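Local coordinates for protein biliverdin reductase (Synechocystis sp., PDB 5B3T) that probably reduces biliverdin, a tetrapyrrole of the heme-degrading pathway, with NADPH as the electron donor bound in a Rossmann-fold domain, at residues I250-G255 / T259-G264; G138-I143 / S190-L195; Q64-L69 / G88-A93. One frame throughout, in Å; residues are numbered along the deposited sequence.

Interaction 1: I250-G255 / T259-G264; sequences IFTLHG and TLIFVG
Thr259 OG1 is gripped from two directions: a hydrogen bond of 2.8 Å joins His254 ND1 and Thr259 OG1 at the edge of the imidazole, and a water bridges the same hydroxyl to the carbonyl oxygen of Gly255. The threonine torsion (chi1 -72°) sets OG1 anti to the carbonyl carbon and leaves CG2 alongside the imidazole, 3.5 Å from His254 ND1, so one small side chain offers the ring both a polar and an apolar branch. Further along the same face Thr252 stands beside Ile261, and Ile250 CD1 packs against Val263 CG2 at 3.6 Å.

Two antiparallel hydrogen-bonded pairs, Phe251 with Phe262 and Leu253 with Leu260, hold the backbones together. Phe251 N donates to Phe262 O and Phe262 N returns a bond of 2.8 Å to Phe251 O; Leu253 and Leu260 exchange bonds in the same way. Between them, in the non-hydrogen-bonded pair of Thr252 with Ile261, Thr252 CA comes within 3.2 Å of Leu260 O in a CA-H...O contact.

The other face carries Phe251, Leu253, Leu260 and Phe262. Here Phe251 CB and Phe262 CB are 4.1 Å apart, while Phe251 O lies at the edge of the Phe262 ring, in its plane. Ile143 of helix 137-146 packs on Phe251, Leu253 and Phe262, and the Phe251 ring stacks on Tyr158 of strand 153-163. The two strands run antiparallel, 179° between their directions, and illustrate a beta hairpin with one mixed face of threonine, histidine and aliphatic residues and one buried apolar face, set within the large mixed sheet of the C-terminal alpha/beta domain of the Gfo/Idh/MocA family.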
ATOM      1  N   ILE A 250     -16.569  -2.039  -1.540  1.00 18.63           N
ATOM      2  CA  ILE A 250     -16.996  -2.969  -2.578  1.00 21.11           C
ATOM      3  C   ILE A 250     -15.848  -3.196  -3.552  1.00 19.08           C
ATOM      4  O   ILE A 250     -15.158  -2.250  -3.947  1.00 17.63           O
ATOM      5  CB  ILE A 250     -18.242  -2.446  -3.327  1.00 20.87           C
ATOM      6  CG1 ILE A 250     -19.414  -2.267  -2.362  1.00 25.52           C
ATOM      7  CG2 ILE A 250     -18.631  -3.387  -4.455  1.00 22.31           C
ATOM      8  CD1 ILE A 250     -19.902  -3.551  -1.744  1.00 29.37           C
ATOM      9  N   PHE A 251     -15.646  -4.458  -3.932  1.00 16.88           N
ATOM     10  CA  PHE A 251     -14.737  -4.829  -5.017  1.00 17.93           C
ATOM     11  C   PHE A 251     -15.457  -5.908  -5.822  1.00 17.55           C
ATOM     12  O   PHE A 251     -15.529  -7.065  -5.399  1.00 17.69           O
ATOM     13  CB  PHE A 251     -13.391  -5.318  -4.487  1.00 16.78           C
ATOM     14  CG  PHE A 251     -12.265  -5.215  -5.486  1.00 16.67           C
ATOM     15  CD1 PHE A 251     -12.521  -5.147  -6.847  1.00 16.85           C
ATOM     16  CD2 PHE A 251     -10.947  -5.179  -5.057  1.00 18.81           C
ATOM     17  CE1 PHE A 251     -11.488  -5.052  -7.759  1.00 18.20           C
ATOM     18  CE2 PHE A 251      -9.908  -5.082  -5.967  1.00 16.88           C
ATOM     19  CZ  PHE A 251     -10.180  -5.018  -7.318  1.00 17.39           C
ATOM     20  N   THR A 252     -15.997  -5.521  -6.974  1.00 16.83           N
ATOM     21  CA  THR A 252     -16.779  -6.411  -7.821  1.00 16.88           C
ATOM     22  C   THR A 252     -16.104  -6.531  -9.178  1.00 18.67           C
ATOM     23  O   THR A 252     -15.675  -5.525  -9.749  1.00 16.94           O
ATOM     24  CB  THR A 252     -18.210  -5.892  -7.987  1.00 17.82           C
ATOM     25  OG1 THR A 252     -18.825  -5.777  -6.699  1.00 19.94           O
ATOM     26  CG2 THR A 252     -19.031  -6.840  -8.855  1.00 18.87           C
ATOM     27  N   LEU A 253     -16.008  -7.759  -9.688  1.00 15.86           N
ATOM     28  CA  LEU A 253     -15.441  -8.025 -11.005  1.00 17.63           C
ATOM     29  C   LEU A 253     -16.391  -8.939 -11.769  1.00 17.98           C
ATOM     30  O   LEU A 253     -16.696 -10.045 -11.310  1.00 17.62           O
ATOM     31  CB  LEU A 253     -14.047  -8.654 -10.896  1.00 17.64           C
ATOM     32  CG  LEU A 253     -13.003  -7.874 -10.083  1.00 17.72           C
ATOM     33  CD1 LEU A 253     -12.958  -8.350  -8.636  1.00 16.44           C
ATOM     34  CD2 LEU A 253     -11.621  -7.950 -10.721  1.00 16.97           C
ATOM     35  N   HIS A 254     -16.851  -8.476 -12.929  1.00 17.38           N
ATOM     36  CA  HIS A 254     -17.792  -9.218 -13.759  1.00 18.64           C
ATOM     37  C   HIS A 254     -17.042  -9.843 -14.929  1.00 18.69           C
ATOM     38  O   HIS A 254     -16.369  -9.137 -15.687  1.00 17.26           O
ATOM     39  CB  HIS A 254     -18.908  -8.311 -14.278  1.00 17.48           C
ATOM     40  CG  HIS A 254     -19.786  -7.744 -13.205  1.00 19.53           C
ATOM     41  ND1 HIS A 254     -20.738  -8.494 -12.550  1.00 20.80           N
ATOM     42  CD2 HIS A 254     -19.877  -6.492 -12.696  1.00 19.78           C
ATOM     43  CE1 HIS A 254     -21.367  -7.732 -11.672  1.00 21.37           C
ATOM     44  NE2 HIS A 254     -20.863  -6.514 -11.741  1.00 19.13           N
ATOM     45  N   GLY A 255     -17.165 -11.161 -15.074  1.00 18.00           N
ATOM     46  CA  GLY A 255     -16.620 -11.864 -16.219  1.00 18.64           C
ATOM     47  C   GLY A 255     -17.697 -12.662 -16.927  1.00 18.01           C
ATOM     48  O   GLY A 255     -18.752 -12.920 -16.340  1.00 18.75           O
ATOM     49  N   THR A 259     -19.120 -13.790 -11.700  1.00 19.53           N
ATOM     50  CA  THR A 259     -18.900 -12.527 -11.009  1.00 20.51           C
ATOM     51  C   THR A 259     -18.286 -12.790  -9.642  1.00 19.28           C
ATOM     52  O   THR A 259     -18.719 -13.694  -8.919  1.00 21.64           O
ATOM     53  CB  THR A 259     -20.215 -11.746 -10.847  1.00 20.45           C
ATOM     54  OG1 THR A 259     -20.631 -11.236 -12.120  1.00 20.81           O
ATOM     55  CG2 THR A 259     -20.050 -10.589  -9.869  1.00 19.68           C
ATOM     56  N   LEU A 260     -17.273 -12.001  -9.294  1.00 17.57           N
ATOM     57  CA  LEU A 260     -16.696 -11.987  -7.957  1.00 18.82           C
ATOM     58  C   LEU A 260     -17.156 -10.727  -7.235  1.00 20.14           C
ATOM     59  O   LEU A 260     -16.989  -9.618  -7.751  1.00 18.16           O
ATOM     60  CB  LEU A 260     -15.168 -12.035  -8.016  1.00 19.20           C
ATOM     61  CG  LEU A 260     -14.520 -13.270  -8.644  1.00 20.75           C
ATOM     62  CD1 LEU A 260     -13.024 -13.058  -8.830  1.00 19.39           C
ATOM     63  CD2 LEU A 260     -14.783 -14.495  -7.785  1.00 18.69           C
ATOM     64  N   ILE A 261     -17.738 -10.898  -6.051  1.00 17.74           N
ATOM     65  CA  ILE A 261     -18.196  -9.781  -5.232  1.00 21.15           C
ATOM     66  C   ILE A 261     -17.492  -9.857  -3.892  1.00 20.33           C
ATOM     67  O   ILE A 261     -17.623 -10.858  -3.175  1.00 20.54           O
ATOM     68  CB  ILE A 261     -19.713  -9.799  -5.012  1.00 22.53           C
ATOM     69  CG1 ILE A 261     -20.452 -10.049  -6.313  1.00 24.37           C
ATOM     70  CG2 ILE A 261     -20.173  -8.488  -4.394  1.00 22.62           C
ATOM     71  CD1 ILE A 261     -21.903 -10.186  -6.079  1.00 36.01           C
ATOM     72  N   PHE A 262     -16.778  -8.795  -3.537  1.00 17.70           N
ATOM     73  CA  PHE A 262     -16.194  -8.665  -2.212  1.00 19.03           C
ATOM     74  C   PHE A 262     -16.799  -7.449  -1.529  1.00 21.49           C
ATOM     75  O   PHE A 262     -16.681  -6.326  -2.029  1.00 21.06           O
ATOM     76  CB  PHE A 262     -14.669  -8.571  -2.285  1.00 19.24           C
ATOM     77  CG  PHE A 262     -14.014  -9.847  -2.733  1.00 18.83           C
ATOM     78  CD1 PHE A 262     -13.864 -10.125  -4.080  1.00 18.98           C
ATOM     79  CD2 PHE A 262     -13.574 -10.780  -1.806  1.00 18.48           C
ATOM     80  CE1 PHE A 262     -13.275 -11.305  -4.497  1.00 20.61           C
ATOM     81  CE2 PHE A 262     -12.982 -11.961  -2.216  1.00 18.74           C
ATOM     82  CZ  PHE A 262     -12.831 -12.224  -3.563  1.00 19.17           C
ATOM     83  N   VAL A 263     -17.473  -7.684  -0.406  1.00 19.21           N
ATOM     84  CA  VAL A 263     -17.996  -6.634   0.456  1.00 21.54           C
ATOM     85  C   VAL A 263     -17.145  -6.649   1.716  1.00 22.19           C
ATOM     86  O   VAL A 263     -17.252  -7.570   2.535  1.00 20.94           O
ATOM     87  CB  VAL A 263     -19.481  -6.839   0.783  1.00 21.51           C
ATOM     88  CG1 VAL A 263     -19.983  -5.725   1.694  1.00 22.24           C
ATOM     89  CG2 VAL A 263     -20.306  -6.915  -0.497  1.00 21.82           C
ATOM     90  N   GLY A 264     -16.298  -5.640   1.872  1.00 21.71           N
ATOM     91  CA  GLY A 264     -15.288  -5.711   2.913  1.00 23.38           C
ATOM     92  C   GLY A 264     -14.376  -6.887   2.630  1.00 23.15           C
ATOM     93  O   GLY A 264     -13.932  -7.098   1.496  1.00 21.10           O
TER
HETATM   94  O   HOH W   1     -20.801 -11.566 -14.803  1.00 18.57           O

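Interaction 2: G138-I143 / S190-L195; sequences GVHQAI and SRFTDL
Two first torsions of different kind bring His140 and Phe192 together. In His140, CG stands anti to the backbone N (chi1 172°), which carries the imidazole off helix 137-146 to within reach of Phe192; in Phe192, CG lies beside the backbone N (chi1 -50°), and the phenyl reaches back the other way. The two side chains run antiparallel alongside each other, with ring centroids 4.8 Å apart and planes inclined at 38°. Their nearest atoms are His140 ND1 and Phe192 CZ, at 3.3 Å, and His140 CE1 stands almost as near to Phe192 CE1.

Ile143, one helical turn on, widens the contact. Its CB points toward the other segment, and the CG2 branch does the touching: Ile143 CG2 is 3.7 Å from Phe192 CE1, the isoleucine side chain standing roughly perpendicular to that of the phenylalanine. The phenyl tip thus meets an aromatic and an aliphatic neighbour from the same helix.

At the edge of the imidazole, in its plane, lies the carbonyl oxygen of Arg191, 3.8 Å from His140 CE1. Arg191 CB is equally near that carbon, but its extended chain leads the guanidinium elsewhere: NE bonds to Ser187, and the group makes a cation-pi contact with Tyr105, a residue seen to bind NADP(+) in this protein.

Phe192 itself occupies the N-cap position of helix 193-196, and its carbonyl oxygen accepts from Leu195 N at 2.7 Å. The example is thus one of a helix flank meeting the loop and N-cap before a short helix through aromatic and aliphatic side chains, close to the cofactor pocket of a Gfo/Idh/MocA-type reductase.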
ATOM      1  N   GLY A 138      -5.615  -9.650   1.931  1.00 15.25           N
ATOM      2  CA  GLY A 138      -6.262 -10.948   1.836  1.00 16.32           C
ATOM      3  C   GLY A 138      -7.240 -11.023   0.679  1.00 17.42           C
ATOM      4  O   GLY A 138      -7.286 -12.022  -0.041  1.00 17.63           O
ATOM      5  N   VAL A 139      -8.023  -9.961   0.479  1.00 16.61           N
ATOM      6  CA  VAL A 139      -8.982  -9.936  -0.624  1.00 16.83           C
ATOM      7  C   VAL A 139      -8.261 -10.011  -1.965  1.00 17.30           C
ATOM      8  O   VAL A 139      -8.733 -10.670  -2.900  1.00 17.33           O
ATOM      9  CB  VAL A 139      -9.878  -8.686  -0.526  1.00 16.83           C
ATOM     10  CG1 VAL A 139     -10.649  -8.474  -1.822  1.00 16.37           C
ATOM     11  CG2 VAL A 139     -10.841  -8.821   0.643  1.00 18.50           C
ATOM     12  N   HIS A 140      -7.106  -9.347  -2.085  1.00 16.36           N
ATOM     13  CA  HIS A 140      -6.373  -9.384  -3.349  1.00 16.65           C
ATOM     14  C   HIS A 140      -5.949 -10.802  -3.708  1.00 18.13           C
ATOM     15  O   HIS A 140      -6.059 -11.215  -4.869  1.00 17.41           O
ATOM     16  CB  HIS A 140      -5.142  -8.481  -3.301  1.00 16.37           C
ATOM     17  CG  HIS A 140      -4.252  -8.637  -4.495  1.00 17.03           C
ATOM     18  ND1 HIS A 140      -4.537  -8.061  -5.714  1.00 15.88           N
ATOM     19  CD2 HIS A 140      -3.109  -9.342  -4.670  1.00 18.48           C
ATOM     20  CE1 HIS A 140      -3.595  -8.386  -6.582  1.00 17.09           C
ATOM     21  NE2 HIS A 140      -2.717  -9.161  -5.974  1.00 19.64           N
ATOM     22  N   GLN A 141      -5.445 -11.559  -2.732  1.00 17.80           N
ATOM     23  CA  GLN A 141      -5.052 -12.935  -3.012  1.00 19.95           C
ATOM     24  C   GLN A 141      -6.266 -13.799  -3.331  1.00 19.96           C
ATOM     25  O   GLN A 141      -6.188 -14.698  -4.176  1.00 20.66           O
ATOM     26  CB  GLN A 141      -4.271 -13.512  -1.832  1.00 20.63           C
ATOM     27  CG  GLN A 141      -2.929 -12.835  -1.580  1.00 22.58           C
ATOM     28  CD  GLN A 141      -1.969 -12.935  -2.761  1.00 27.99           C
ATOM     29  OE1 GLN A 141      -2.136 -13.770  -3.653  1.00 26.78           O
ATOM     30  NE2 GLN A 141      -0.952 -12.082  -2.764  1.00 25.14           N
ATOM     31  N   ALA A 142      -7.395 -13.540  -2.667  1.00 17.15           N
ATOM     32  CA  ALA A 142      -8.619 -14.270  -2.982  1.00 20.59           C
ATOM     33  C   ALA A 142      -9.081 -13.986  -4.408  1.00 20.10           C
ATOM     34  O   ALA A 142      -9.554 -14.890  -5.107  1.00 20.92           O
ATOM     35  CB  ALA A 142      -9.715 -13.915  -1.977  1.00 18.42           C
ATOM     36  N   ILE A 143      -8.955 -12.734  -4.855  1.00 18.01           N
ATOM     37  CA  ILE A 143      -9.291 -12.399  -6.238  1.00 19.44           C
ATOM     38  C   ILE A 143      -8.364 -13.134  -7.198  1.00 20.62           C
ATOM     39  O   ILE A 143      -8.808 -13.735  -8.184  1.00 21.08           O
ATOM     40  CB  ILE A 143      -9.230 -10.875  -6.458  1.00 20.15           C
ATOM     41  CG1 ILE A 143     -10.285 -10.162  -5.613  1.00 18.39           C
ATOM     42  CG2 ILE A 143      -9.410 -10.541  -7.930  1.00 18.24           C
ATOM     43  CD1 ILE A 143     -10.343  -8.669  -5.846  1.00 16.66           C
ATOM     44  N   SER A 190      -4.266  -2.183 -10.254  1.00 15.44           N
ATOM     45  CA  SER A 190      -3.220  -2.280 -11.264  1.00 16.92           C
ATOM     46  C   SER A 190      -2.390  -3.550 -11.161  1.00 15.89           C
ATOM     47  O   SER A 190      -1.489  -3.749 -11.981  1.00 16.41           O
ATOM     48  CB  SER A 190      -2.288  -1.068 -11.173  1.00 16.02           C
ATOM     49  OG  SER A 190      -1.429  -1.180 -10.052  1.00 15.91           O
ATOM     50  N   ARG A 191      -2.660  -4.412 -10.181  1.00 16.80           N
ATOM     51  CA  ARG A 191      -1.822  -5.576  -9.924  1.00 17.60           C
ATOM     52  C   ARG A 191      -2.406  -6.856 -10.511  1.00 19.38           C
ATOM     53  O   ARG A 191      -2.123  -7.954 -10.018  1.00 20.62           O
ATOM     54  CB  ARG A 191      -1.572  -5.716  -8.425  1.00 17.06           C
ATOM     55  CG  ARG A 191      -0.750  -4.558  -7.884  1.00 16.21           C
ATOM     56  CD  ARG A 191      -0.722  -4.505  -6.371  1.00 16.92           C
ATOM     57  NE  ARG A 191      -0.012  -3.315  -5.905  1.00 15.61           N
ATOM     58  CZ  ARG A 191       1.285  -3.286  -5.615  1.00 15.98           C
ATOM     59  NH1 ARG A 191       2.019  -4.384  -5.739  1.00 17.20           N
ATOM     60  NH2 ARG A 191       1.849  -2.159  -5.200  1.00 14.77           N
ATOM     61  N   PHE A 192      -3.206  -6.731 -11.571  1.00 18.55           N
ATOM     62  CA  PHE A 192      -3.657  -7.868 -12.366  1.00 21.16           C
ATOM     63  C   PHE A 192      -3.236  -7.727 -13.830  1.00 20.87           C
ATOM     64  O   PHE A 192      -3.883  -8.304 -14.715  1.00 20.00           O
ATOM     65  CB  PHE A 192      -5.178  -8.027 -12.257  1.00 19.65           C
ATOM     66  CG  PHE A 192      -5.700  -8.018 -10.839  1.00 20.37           C
ATOM     67  CD1 PHE A 192      -5.648  -9.157 -10.049  1.00 19.95           C
ATOM     68  CD2 PHE A 192      -6.243  -6.861 -10.302  1.00 18.53           C
ATOM     69  CE1 PHE A 192      -6.133  -9.138  -8.749  1.00 19.41           C
ATOM     70  CE2 PHE A 192      -6.724  -6.838  -9.004  1.00 19.14           C
ATOM     71  CZ  PHE A 192      -6.669  -7.977  -8.229  1.00 18.50           C
ATOM     72  N   THR A 193      -2.169  -6.974 -14.077  1.00 19.07           N
ATOM     73  CA  THR A 193      -1.675  -6.768 -15.433  1.00 21.34           C
ATOM     74  C   THR A 193      -1.470  -8.098 -16.151  1.00 23.51           C
ATOM     75  O   THR A 193      -1.596  -8.181 -17.372  1.00 22.52           O
ATOM     76  CB  THR A 193      -0.349  -5.984 -15.437  1.00 21.30           C
ATOM     77  OG1 THR A 193      -0.521  -4.746 -14.734  1.00 19.81           O
ATOM     78  CG2 THR A 193       0.094  -5.695 -16.863  1.00 20.98           C
ATOM     79  N   ASP A 194      -1.155  -9.136 -15.383  1.00 25.00           N
ATOM     80  CA  ASP A 194      -0.933 -10.464 -15.943  1.00 25.64           C
ATOM     81  C   ASP A 194      -2.161 -10.951 -16.705  1.00 28.06           C
ATOM     82  O   ASP A 194      -2.046 -11.717 -17.662  1.00 26.47           O
ATOM     83  CB  ASP A 194      -0.572 -11.457 -14.838  1.00 31.57           C
ATOM     84  CG  ASP A 194      -0.597 -12.896 -15.317  1.00 35.33           C
ATOM     85  OD1 ASP A 194      -0.211 -13.144 -16.478  1.00 43.95           O
ATOM     86  OD2 ASP A 194      -1.003 -13.778 -14.532  1.00 43.70           O
ATOM     87  N   LEU A 195      -3.335 -10.500 -16.275  1.00 24.77           N
ATOM     88  CA  LEU A 195      -4.565 -10.882 -16.905  1.00 24.03           C
ATOM     89  C   LEU A 195      -5.310  -9.782 -17.630  1.00 23.30           C
ATOM     90  O   LEU A 195      -5.863  -9.999 -18.647  1.00 22.71           O
ATOM     91  CB  LEU A 195      -5.492 -11.462 -15.855  1.00 25.21           C
ATOM     92  CG  LEU A 195      -5.079 -12.759 -15.150  1.00 28.48           C
ATOM     93  CD1 LEU A 195      -5.496 -12.844 -13.699  1.00 27.86           C
ATOM     94  CD2 LEU A 195      -5.657 -13.912 -15.961  1.00 31.02           C
TER

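Interaction 3: Q64-L69 / G88-A93; sequences QSWQAL and GAIAEA
A CH-pi contact between two helices joins Trp66, in the first turn of helix 66-70, to Ile90 of helix 87-96, within the NAD-binding Rossmann domain. Ile90 CG1 sits 3.5 Å from the centroid of the six-membered ring of Trp66, only 4° off the ring normal, and so lies squarely over one face. Ile90 CD1 lies on the side of the five-membered ring, 4.0 Å from Trp66 CG. Over the opposite face lies the amide carbon of Gln67, making the indole the middle layer of a sandwich. Ala93 comes in at the edge, with its CB 4.0 Å from Trp66 CZ3.

The torsion of Trp66 (chi1 62°) puts CG between the backbone N and the carbonyl carbon, which swings the indole across to the neighbouring helix. Just before it, Ser65 caps the helix, its OG accepting from Ala68 N at 3.1 Å. With the indole cut back to an alanine here, Ile90 CG1 and Ala93 CB would probably face a gap between the helices, and the Gln67 amide would be likely to lose the surface it lies on.

Beneath the pair runs the parallel sheet: Val19 of strand 14-19 touches both Trp66 and Ile90, Trp44 at the end of strand 38-44 meets the Trp66 ring edge-to-face, and helix 111-124 packs along the other flank of helix 87-96, against Ala91 and Glu92.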
ATOM      1  N   GLN A  64      13.956   9.891  18.217  1.00 22.21           N
ATOM      2  CA  GLN A  64      13.237  11.161  18.200  1.00 20.42           C
ATOM      3  C   GLN A  64      12.953  11.646  16.783  1.00 20.96           C
ATOM      4  O   GLN A  64      11.971  12.363  16.563  1.00 18.97           O
ATOM      5  CB  GLN A  64      14.020  12.218  18.985  1.00 22.34           C
ATOM      6  CG  GLN A  64      15.440  12.459  18.489  1.00 21.27           C
ATOM      7  CD  GLN A  64      15.531  13.646  17.549  1.00 21.79           C
ATOM      8  OE1 GLN A  64      14.559  14.373  17.354  1.00 21.29           O
ATOM      9  NE2 GLN A  64      16.709  13.852  16.967  1.00 22.28           N
ATOM     10  N   SER A  65      13.786  11.266  15.815  1.00 19.11           N
ATOM     11  CA  SER A  65      13.567  11.591  14.413  1.00 20.09           C
ATOM     12  C   SER A  65      13.836  10.355  13.568  1.00 18.65           C
ATOM     13  O   SER A  65      14.646   9.501  13.938  1.00 18.37           O
ATOM     14  CB  SER A  65      14.471  12.744  13.952  1.00 18.95           C
ATOM     15  OG  SER A  65      15.836  12.358  13.957  1.00 17.07           O
ATOM     16  N   TRP A  66      13.148  10.255  12.427  1.00 17.88           N
ATOM     17  CA  TRP A  66      13.443   9.143  11.530  1.00 18.83           C
ATOM     18  C   TRP A  66      14.801   9.317  10.861  1.00 18.18           C
ATOM     19  O   TRP A  66      15.455   8.323  10.528  1.00 18.38           O
ATOM     20  CB  TRP A  66      12.333   8.963  10.486  1.00 17.39           C
ATOM     21  CG  TRP A  66      12.097  10.106   9.531  1.00 16.89           C
ATOM     22  CD1 TRP A  66      11.085  11.022   9.585  1.00 17.00           C
ATOM     23  CD2 TRP A  66      12.855  10.420   8.354  1.00 15.73           C
ATOM     24  NE1 TRP A  66      11.180  11.896   8.529  1.00 16.42           N
ATOM     25  CE2 TRP A  66      12.257  11.548   7.759  1.00 17.70           C
ATOM     26  CE3 TRP A  66      13.988   9.861   7.753  1.00 17.15           C
ATOM     27  CZ2 TRP A  66      12.754  12.130   6.594  1.00 16.09           C
ATOM     28  CZ3 TRP A  66      14.481  10.440   6.597  1.00 18.28           C
ATOM     29  CH2 TRP A  66      13.864  11.562   6.029  1.00 17.39           C
ATOM     30  N   GLN A  67      15.246  10.565  10.673  1.00 17.47           N
ATOM     31  CA  GLN A  67      16.589  10.805  10.152  1.00 18.49           C
ATOM     32  C   GLN A  67      17.648  10.166  11.041  1.00 19.09           C
ATOM     33  O   GLN A  67      18.605   9.561  10.546  1.00 18.67           O
ATOM     34  CB  GLN A  67      16.849  12.309  10.021  1.00 19.44           C
ATOM     35  CG  GLN A  67      15.976  13.026   9.003  1.00 18.58           C
ATOM     36  CD  GLN A  67      14.660  13.498   9.586  1.00 18.70           C
ATOM     37  OE1 GLN A  67      14.214  13.006  10.623  1.00 18.63           O
ATOM     38  NE2 GLN A  67      14.033  14.462   8.922  1.00 20.06           N
ATOM     39  N   ALA A  68      17.490  10.289  12.361  1.00 19.10           N
ATOM     40  CA  ALA A  68      18.425   9.645  13.277  1.00 20.92           C
ATOM     41  C   ALA A  68      18.322   8.127  13.194  1.00 20.95           C
ATOM     42  O   ALA A  68      19.337   7.425  13.280  1.00 21.19           O
ATOM     43  CB  ALA A  68      18.176  10.122  14.708  1.00 20.71           C
ATOM     44  N   LEU A  69      17.104   7.603  13.033  1.00 17.89           N
ATOM     45  CA  LEU A  69      16.921   6.158  12.934  1.00 19.58           C
ATOM     46  C   LEU A  69      17.675   5.585  11.741  1.00 19.23           C
ATOM     47  O   LEU A  69      18.419   4.609  11.874  1.00 19.56           O
ATOM     48  CB  LEU A  69      15.431   5.819  12.841  1.00 18.69           C
ATOM     49  CG  LEU A  69      15.039   4.338  12.781  1.00 19.48           C
ATOM     50  CD1 LEU A  69      13.693   4.143  13.442  1.00 19.89           C
ATOM     51  CD2 LEU A  69      14.988   3.810  11.349  1.00 19.44           C
ATOM     52  N   GLY A  88       9.037   8.259  -0.128  1.00 15.25           N
ATOM     53  CA  GLY A  88      10.131   8.388  -1.078  1.00 16.04           C
ATOM     54  C   GLY A  88      11.370   9.021  -0.474  1.00 16.49           C
ATOM     55  O   GLY A  88      12.491   8.562  -0.713  1.00 16.89           O
ATOM     56  N   ALA A  89      11.188  10.081   0.317  1.00 16.44           N
ATOM     57  CA  ALA A  89      12.330  10.769   0.914  1.00 16.76           C
ATOM     58  C   ALA A  89      13.029   9.893   1.946  1.00 16.41           C
ATOM     59  O   ALA A  89      14.264   9.889   2.032  1.00 15.87           O
ATOM     60  CB  ALA A  89      11.879  12.087   1.546  1.00 16.27           C
ATOM     61  N   ILE A  90      12.261   9.147   2.741  1.00 14.96           N
ATOM     62  CA  ILE A  90      12.868   8.268   3.735  1.00 15.60           C
ATOM     63  C   ILE A  90      13.601   7.119   3.054  1.00 16.34           C
ATOM     64  O   ILE A  90      14.692   6.722   3.480  1.00 16.65           O
ATOM     65  CB  ILE A  90      11.802   7.757   4.723  1.00 14.91           C
ATOM     66  CG1 ILE A  90      11.164   8.926   5.475  1.00 17.31           C
ATOM     67  CG2 ILE A  90      12.418   6.792   5.723  1.00 15.97           C
ATOM     68  CD1 ILE A  90      10.095   8.500   6.461  1.00 17.24           C
ATOM     69  N   ALA A  91      13.024   6.575   1.981  1.00 15.57           N
ATOM     70  CA  ALA A  91      13.677   5.484   1.264  1.00 15.26           C
ATOM     71  C   ALA A  91      15.004   5.931   0.660  1.00 15.85           C
ATOM     72  O   ALA A  91      16.001   5.205   0.737  1.00 16.57           O
ATOM     73  CB  ALA A  91      12.750   4.942   0.178  1.00 15.10           C
ATOM     74  N   GLU A  92      15.036   7.118   0.049  1.00 16.25           N
ATOM     75  CA  GLU A  92      16.286   7.610  -0.523  1.00 18.06           C
ATOM     76  C   GLU A  92      17.334   7.838   0.557  1.00 18.19           C
ATOM     77  O   GLU A  92      18.506   7.482   0.380  1.00 17.31           O
ATOM     78  CB  GLU A  92      16.047   8.899  -1.309  1.00 17.34           C
ATOM     79  CG  GLU A  92      17.333   9.515  -1.841  1.00 20.43           C
ATOM     80  CD  GLU A  92      17.096  10.682  -2.778  1.00 23.97           C
ATOM     81  OE1 GLU A  92      16.106  11.417  -2.582  1.00 25.70           O
ATOM     82  OE2 GLU A  92      17.905  10.866  -3.710  1.00 28.05           O
ATOM     83  N   ALA A  93      16.932   8.429   1.685  1.00 16.67           N
ATOM     84  CA  ALA A  93      17.882   8.675   2.765  1.00 18.11           C
ATOM     85  C   ALA A  93      18.412   7.367   3.338  1.00 18.83           C
ATOM     86  O   ALA A  93      19.610   7.243   3.618  1.00 17.62           O
ATOM     87  CB  ALA A  93      17.228   9.517   3.860  1.00 19.30           C
TER

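Overall arrangement
Along the chain interaction 3 comes first, then interaction 2, then interaction 1, each closing before the next opens. Interactions 1 and 2 are neighbours, their centres about 12 Å apart, and helix 137-146 serves both: its Val139 packs on the hairpin, with Val139 CG1 3.7 Å from Phe262 CD2. This helix thus ties the mixed sheet to the loop near Tyr105. Interaction 3 lies across the centre of the chain, its centre about 31 Å from that of interaction 2 and 38 Å from that of interaction 1, in the Rossmann domain. The three together sample both halves of a two-domain reductase: nucleotide-binding domain, a region probably bordering the cofactor pocket, and C-terminal sheet.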